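Aldehyde dehydrogenase family protein (Pseudomonas syringae pv. tomato, PDB 5IUV) probably oxidises indole-3-acetaldehyde to the auxin indole-3-acetic acid, using NAD+ as the electron acceptor. Local coordinates at residues M350-L354 / G380-E384. Sequence-based numbering, arbitrary orientation.
Sequences MNTVL and GTYVE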
loop_
_atom_site.group_PDB
_atom_site.type_symbol
_atom_site.label_atom_id
_atom_site.label_comp_id
_atom_site.label_asym_id
_atom_site.label_seq_id
_atom_site.Cartn_x
_atom_site.Cartn_y
_atom_site.Cartn_z
ATOM N N MET A 350 -18.799 -30.079 -29.184
ATOM C CA MET A 350 -19.018 -29.791 -30.593
ATOM C C MET A 350 -20.503 -29.720 -30.934
ATOM O O MET A 350 -20.929 -28.879 -31.728
ATOM C CB MET A 350 -18.341 -30.841 -31.471
ATOM C CG MET A 350 -18.425 -30.527 -32.958
ATOM S SD MET A 350 -17.966 -31.937 -33.978
ATOM C CE MET A 350 -19.316 -33.060 -33.620
ATOM N N ASN A 351 -21.287 -30.602 -30.330
ATOM C CA ASN A 351 -22.718 -30.624 -30.598
ATOM C C ASN A 351 -23.423 -29.414 -29.990
ATOM O O ASN A 351 -24.395 -28.912 -30.555
ATOM C CB ASN A 351 -23.336 -31.930 -30.094
ATOM C CG ASN A 351 -23.074 -33.090 -31.042
ATOM O OD1 ASN A 351 -22.717 -32.877 -32.202
ATOM N ND2 ASN A 351 -23.255 -34.317 -30.558
ATOM N N THR A 352 -22.926 -28.941 -28.851
ATOM C CA THR A 352 -23.416 -27.694 -28.273
ATOM C C THR A 352 -23.148 -26.526 -29.220
ATOM O O THR A 352 -24.029 -25.705 -29.474
ATOM C CB THR A 352 -22.755 -27.388 -26.913
ATOM O OG1 THR A 352 -23.002 -28.463 -26.005
ATOM C CG2 THR A 352 -23.312 -26.105 -26.322
ATOM N N VAL A 353 -21.924 -26.459 -29.734
ATOM C CA VAL A 353 -21.526 -25.376 -30.627
ATOM C C VAL A 353 -22.370 -25.385 -31.900
ATOM O O VAL A 353 -22.851 -24.340 -32.343
ATOM C CB VAL A 353 -20.027 -25.471 -30.993
ATOM C CG1 VAL A 353 -19.656 -24.421 -32.028
ATOM C CG2 VAL A 353 -19.167 -25.326 -29.744
ATOM N N LEU A 354 -22.561 -26.573 -32.470
ATOM C CA LEU A 354 -23.362 -26.734 -33.683
ATOM C C LEU A 354 -24.829 -26.359 -33.464
ATOM O O LEU A 354 -25.497 -25.859 -34.371
ATOM C CB LEU A 354 -23.267 -28.177 -34.196
ATOM C CG LEU A 354 -21.942 -28.558 -34.863
ATOM C CD1 LEU A 354 -21.944 -30.025 -35.271
ATOM C CD2 LEU A 354 -21.684 -27.669 -36.065
ATOM N N GLY A 380 -11.815 -36.969 -35.343
ATOM C CA GLY A 380 -11.810 -35.920 -34.339
ATOM C C GLY A 380 -12.966 -34.943 -34.495
ATOM O O GLY A 380 -13.808 -35.100 -35.380
ATOM N N THR A 381 -12.999 -33.930 -33.633
ATOM C CA THR A 381 -14.086 -32.956 -33.617
ATOM C C THR A 381 -13.588 -31.545 -33.943
ATOM O O THR A 381 -12.901 -30.920 -33.134
ATOM C CB THR A 381 -14.798 -32.943 -32.243
ATOM O OG1 THR A 381 -13.819 -32.921 -31.198
ATOM C CG2 THR A 381 -15.658 -34.186 -32.077
ATOM N N TYR A 382 -13.947 -31.052 -35.128
ATOM C CA TYR A 382 -13.494 -29.749 -35.605
ATOM C C TYR A 382 -14.648 -28.913 -36.164
ATOM O O TYR A 382 -15.518 -29.435 -36.864
ATOM C CB TYR A 382 -12.424 -29.912 -36.689
ATOM C CG TYR A 382 -11.226 -30.739 -36.279
ATOM C CD1 TYR A 382 -11.233 -32.121 -36.415
ATOM C CD2 TYR A 382 -10.083 -30.136 -35.768
ATOM C CE1 TYR A 382 -10.138 -32.881 -36.047
ATOM C CE2 TYR A 382 -8.983 -30.888 -35.398
ATOM C CZ TYR A 382 -9.016 -32.259 -35.541
ATOM O OH TYR A 382 -7.926 -33.011 -35.172
ATOM N N VAL A 383 -14.637 -27.614 -35.870
ATOM C CA VAL A 383 -15.649 -26.690 -36.384
ATOM C C VAL A 383 -14.990 -25.435 -36.966
ATOM O O VAL A 383 -14.039 -24.904 -36.394
ATOM C CB VAL A 383 -16.660 -26.280 -35.282
ATOM C CG1 VAL A 383 -17.616 -25.201 -35.782
ATOM C CG2 VAL A 383 -17.444 -27.487 -34.797
ATOM N N GLU A 384 -15.490 -24.975 -38.109
ATOM C CA GLU A 384 -15.018 -23.731 -38.711
ATOM C C GLU A 384 -15.290 -22.536 -37.815
ATOM O O GLU A 384 -16.371 -22.438 -37.235
ATOM C CB GLU A 384 -15.697 -23.486 -40.057
ATOM C CG GLU A 384 -15.464 -24.547 -41.102
ATOM C CD GLU A 384 -16.374 -24.360 -42.299
ATOM O OE1 GLU A 384 -17.521 -23.898 -42.105
ATOM O OE2 GLU A 384 -15.946 -24.667 -43.430
#
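Met350, on one face of helix 347-362, reaches across to Thr381 and Val383, two alternate residues of the chain entering strand 382-389. With CG anti to the backbone N (chi1 -175°) and the next bond also extended, the methionine stretches away from its helix as far as the sulfur. SD lies against the CB-CG2 bond of Thr381, 3.7 Å from Thr381 CG2 and equally close to Thr381 CB, and the chain then bends at chi3 (67°), leaving CE at a longer 4.1 Å from the same methyl. Farther back, Met350 CG touches Val383 CG2 at 3.7 Å, so one side chain spans both strand-side neighbours. Thr381 OG1 is hydrogen-bonded to the carbonyl oxygen of Leu344, in the loop that precedes the helix. The helix here lies against the start of strand 382-389, which belongs to a mixed beta-sheet of the aldehyde dehydrogenase fold, beside strand 406-412 (parallel) and the short strand 373-374 (antiparallel); Gln373 of that short strand touches both Met350 and Leu354. Val383 divides its two methyls between helix residues: CG1 faces Val353 CG1 at 4.3 Å, and CG2, besides meeting Met350, lies 4.4 Å from Leu354 CD2. These looser approaches bring in the next helical turn, where Leu354 N donates to Met350 O at 2.9 Å. The side chain of Val353 is about 11 Å from the bound NAD.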